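Local structure of spore coat polysaccharide biosynthesis protein SpsE (Bacillus subtilis, 1VLI) at residues Cys193-Pro198 with Ala305-Ile310. The protein probably acts as an N-acylneuraminate-9-phosphate synthase-like enzyme in the pathway that makes the spore coat polysaccharide. Residues are numbered along the deposited sequence; the frame is centred on the assembly and turned at random.
Sequences CVAKYP and AIEGEI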
ATOM      1  N   CYS A 193      -5.400   0.515  -8.416  1.00 60.18           N
ATOM      2  CA  CYS A 193      -4.321   1.458  -8.420  1.00 59.05           C
ATOM      3  C   CYS A 193      -3.473   1.315  -9.673  1.00 59.83           C
ATOM      4  O   CYS A 193      -3.286   0.209 -10.155  1.00 57.56           O
ATOM      5  CB  CYS A 193      -3.461   1.118  -7.203  1.00 57.33           C
ATOM      6  SG  CYS A 193      -2.101   2.224  -7.005  1.00 73.25           S
ATOM      7  N   VAL A 194      -2.927   2.421 -10.171  1.00 63.60           N
ATOM      8  CA  VAL A 194      -1.924   2.403 -11.258  1.00 68.12           C
ATOM      9  C   VAL A 194      -0.552   2.938 -10.778  1.00 73.61           C
ATOM     10  O   VAL A 194      -0.469   4.059 -10.253  1.00 75.67           O
ATOM     11  CB  VAL A 194      -2.383   3.273 -12.427  1.00 67.76           C
ATOM     12  CG1 VAL A 194      -1.475   3.084 -13.621  1.00 69.07           C
ATOM     13  CG2 VAL A 194      -3.832   2.977 -12.781  1.00 65.81           C
ATOM     14  N   ALA A 195       0.520   2.165 -10.970  1.00 78.11           N
ATOM     15  CA  ALA A 195       1.841   2.504 -10.368  1.00 83.75           C
ATOM     16  C   ALA A 195       2.594   3.684 -10.999  1.00 85.76           C
ATOM     17  O   ALA A 195       3.511   4.239 -10.383  1.00 88.75           O
ATOM     18  CB  ALA A 195       2.758   1.266 -10.257  1.00 84.78           C
ATOM     19  N   LYS A 196       2.206   4.065 -12.211  1.00 86.69           N
ATOM     20  CA  LYS A 196       2.675   5.311 -12.806  1.00 86.71           C
ATOM     21  C   LYS A 196       2.216   6.547 -12.005  1.00 85.25           C
ATOM     22  O   LYS A 196       1.101   6.594 -11.493  1.00 84.36           O
ATOM     23  CB  LYS A 196       2.203   5.402 -14.258  1.00 87.32           C
ATOM     24  CG  LYS A 196       2.850   6.523 -15.074  1.00 93.74           C
ATOM     25  CD  LYS A 196       4.379   6.385 -15.197  1.00100.31           C
ATOM     26  CE  LYS A 196       4.952   7.471 -16.106  1.00 99.60           C
ATOM     27  NZ  LYS A 196       6.421   7.315 -16.263  1.00102.84           N
ATOM     28  N   TYR A 197       3.095   7.536 -11.884  1.00 84.44           N
ATOM     29  CA  TYR A 197       2.740   8.790 -11.238  1.00 84.63           C
ATOM     30  C   TYR A 197       3.411   9.959 -11.975  1.00 83.17           C
ATOM     31  O   TYR A 197       4.642  10.004 -12.065  1.00 85.48           O
ATOM     32  CB  TYR A 197       3.095   8.771  -9.736  1.00 84.38           C
ATOM     33  CG  TYR A 197       2.762  10.068  -8.989  1.00 91.33           C
ATOM     34  CD1 TYR A 197       1.452  10.351  -8.563  1.00 92.30           C
ATOM     35  CD2 TYR A 197       3.763  11.009  -8.695  1.00 96.98           C
ATOM     36  CE1 TYR A 197       1.147  11.544  -7.877  1.00 89.97           C
ATOM     37  CE2 TYR A 197       3.469  12.199  -8.005  1.00 94.48           C
ATOM     38  CZ  TYR A 197       2.164  12.455  -7.604  1.00 93.32           C
ATOM     39  OH  TYR A 197       1.889  13.623  -6.932  1.00 93.19           O
ATOM     40  N   PRO A 198       2.616  10.881 -12.526  1.00 79.41           N
ATOM     41  CA  PRO A 198       1.161  10.777 -12.528  1.00 77.45           C
ATOM     42  C   PRO A 198       0.649   9.794 -13.599  1.00 75.51           C
ATOM     43  O   PRO A 198       1.380   9.454 -14.548  1.00 74.35           O
ATOM     44  CB  PRO A 198       0.713  12.205 -12.849  1.00 76.68           C
ATOM     45  CG  PRO A 198       1.802  12.733 -13.710  1.00 77.25           C
ATOM     46  CD  PRO A 198       3.076  12.106 -13.202  1.00 78.53           C
ATOM     47  N   ALA A 305       0.217  -0.783 -19.916  1.00 97.81           N
ATOM     48  CA  ALA A 305       1.279  -0.481 -20.885  1.00 99.36           C
ATOM     49  C   ALA A 305       2.403   0.398 -20.297  1.00100.73           C
ATOM     50  O   ALA A 305       3.566   0.210 -20.658  1.00100.65           O
ATOM     51  CB  ALA A 305       0.696   0.143 -22.161  1.00 98.98           C
ATOM     52  N   ILE A 306       2.053   1.325 -19.384  1.00102.31           N
ATOM     53  CA  ILE A 306       3.019   2.231 -18.691  1.00102.34           C
ATOM     54  C   ILE A 306       3.610   1.701 -17.358  1.00105.17           C
ATOM     55  O   ILE A 306       4.497   2.334 -16.767  1.00103.91           O
ATOM     56  CB  ILE A 306       2.433   3.676 -18.482  1.00101.68           C
ATOM     57  CG1 ILE A 306       1.128   3.629 -17.678  1.00 99.26           C
ATOM     58  CG2 ILE A 306       2.293   4.416 -19.824  1.00101.58           C
ATOM     59  CD1 ILE A 306       0.739   4.939 -17.033  1.00100.40           C
ATOM     60  N   GLU A 307       3.105   0.560 -16.887  1.00108.34           N
ATOM     61  CA  GLU A 307       3.719  -0.169 -15.765  1.00111.51           C
ATOM     62  C   GLU A 307       4.617  -1.320 -16.290  1.00113.00           C
ATOM     63  O   GLU A 307       5.806  -1.374 -15.975  1.00112.63           O
ATOM     64  CB  GLU A 307       2.650  -0.671 -14.767  1.00112.12           C
ATOM     65  CG  GLU A 307       1.939   0.423 -13.959  1.00112.14           C
ATOM     66  CD  GLU A 307       0.570  -0.006 -13.418  1.00110.87           C
ATOM     67  OE1 GLU A 307      -0.243  -0.604 -14.160  1.00103.67           O
ATOM     68  OE2 GLU A 307       0.287   0.267 -12.239  1.00103.38           O
ATOM     69  N   GLY A 308       4.039  -2.220 -17.089  1.00114.94           N
ATOM     70  CA  GLY A 308       4.789  -3.254 -17.818  1.00117.79           C
ATOM     71  C   GLY A 308       5.390  -4.395 -17.006  1.00120.01           C
ATOM     72  O   GLY A 308       6.597  -4.393 -16.732  1.00121.63           O
ATOM     73  N   GLU A 309       4.550  -5.380 -16.662  1.00120.74           N
ATOM     74  CA  GLU A 309       4.901  -6.590 -15.861  1.00120.40           C
ATOM     75  C   GLU A 309       5.813  -6.363 -14.635  1.00118.71           C
ATOM     76  O   GLU A 309       6.883  -6.981 -14.490  1.00117.45           O
ATOM     77  CB  GLU A 309       5.390  -7.750 -16.747  1.00119.58           C
ATOM     78  CG  GLU A 309       6.736  -7.524 -17.414  1.00121.07           C
ATOM     79  CD  GLU A 309       7.093  -8.627 -18.382  1.00123.03           C
ATOM     80  OE1 GLU A 309       6.232  -8.982 -19.225  1.00126.60           O
ATOM     81  OE2 GLU A 309       8.236  -9.130 -18.303  1.00128.65           O
ATOM     82  N   ILE A 310       5.350  -5.473 -13.756  1.00116.65           N
ATOM     83  CA  ILE A 310       6.021  -5.186 -12.496  1.00114.69           C
ATOM     84  C   ILE A 310       5.852  -6.350 -11.521  1.00111.85           C
ATOM     85  O   ILE A 310       6.629  -6.515 -10.576  1.00109.75           O
ATOM     86  CB  ILE A 310       5.502  -3.859 -11.886  1.00115.16           C
ATOM     87  CG1 ILE A 310       3.981  -3.740 -12.032  1.00116.61           C
ATOM     88  CG2 ILE A 310       6.201  -2.655 -12.533  1.00116.05           C
ATOM     89  CD1 ILE A 310       3.376  -2.628 -11.169  1.00116.58           C
TER
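At the C-terminal mouth of the NeuB-type TIM barrel, beside the zinc site, Glu-307 reaches across to Val-194 and Ala-195 in the loop that leaves barrel strand 188-193. Its chi1 (-69°) sets CG anti to the carbonyl carbon, and the chain is extended beyond CG; the carboxylate lies beside the peptide joining Val-194 and Ala-195. Val-194 crosses the glutamate at about a right angle and lays its CG1 3.7 Å from Glu-307 CD. Ala-195 CB sits 3.9 Å from Glu-307 CG. The modelled gap between OE2 and the backbone N of Ala-195 is too short to be trusted, so the detail of that approach stays doubtful; OE1 is hydrogen-bonded to Thr-304.

Apolar contacts are made by Ile-306 and Ile-310 as well. Ile-310, the first residue of helix 310-313, brings its CD1 to 4.0 Å from Ala-195 CB. Ile-306 crosses Lys-196 at about a right angle, though the modelled closeness of its CD1 to the lysine CB is doubtful; that CD1 lies at a loose 4.5 Å from Val-194 CG1. The lysine chain bends at chi2 (61°), and its amino end departs from the contact.

On the zinc side, Val-194 O accepts a hydrogen bond from ND1 of His-226, which binds the metal together with His-248. Segment 305-310, between helices 293-296 and 310-313, thus packs on a strand-end loop at the metal-bearing rim of a TIM barrel.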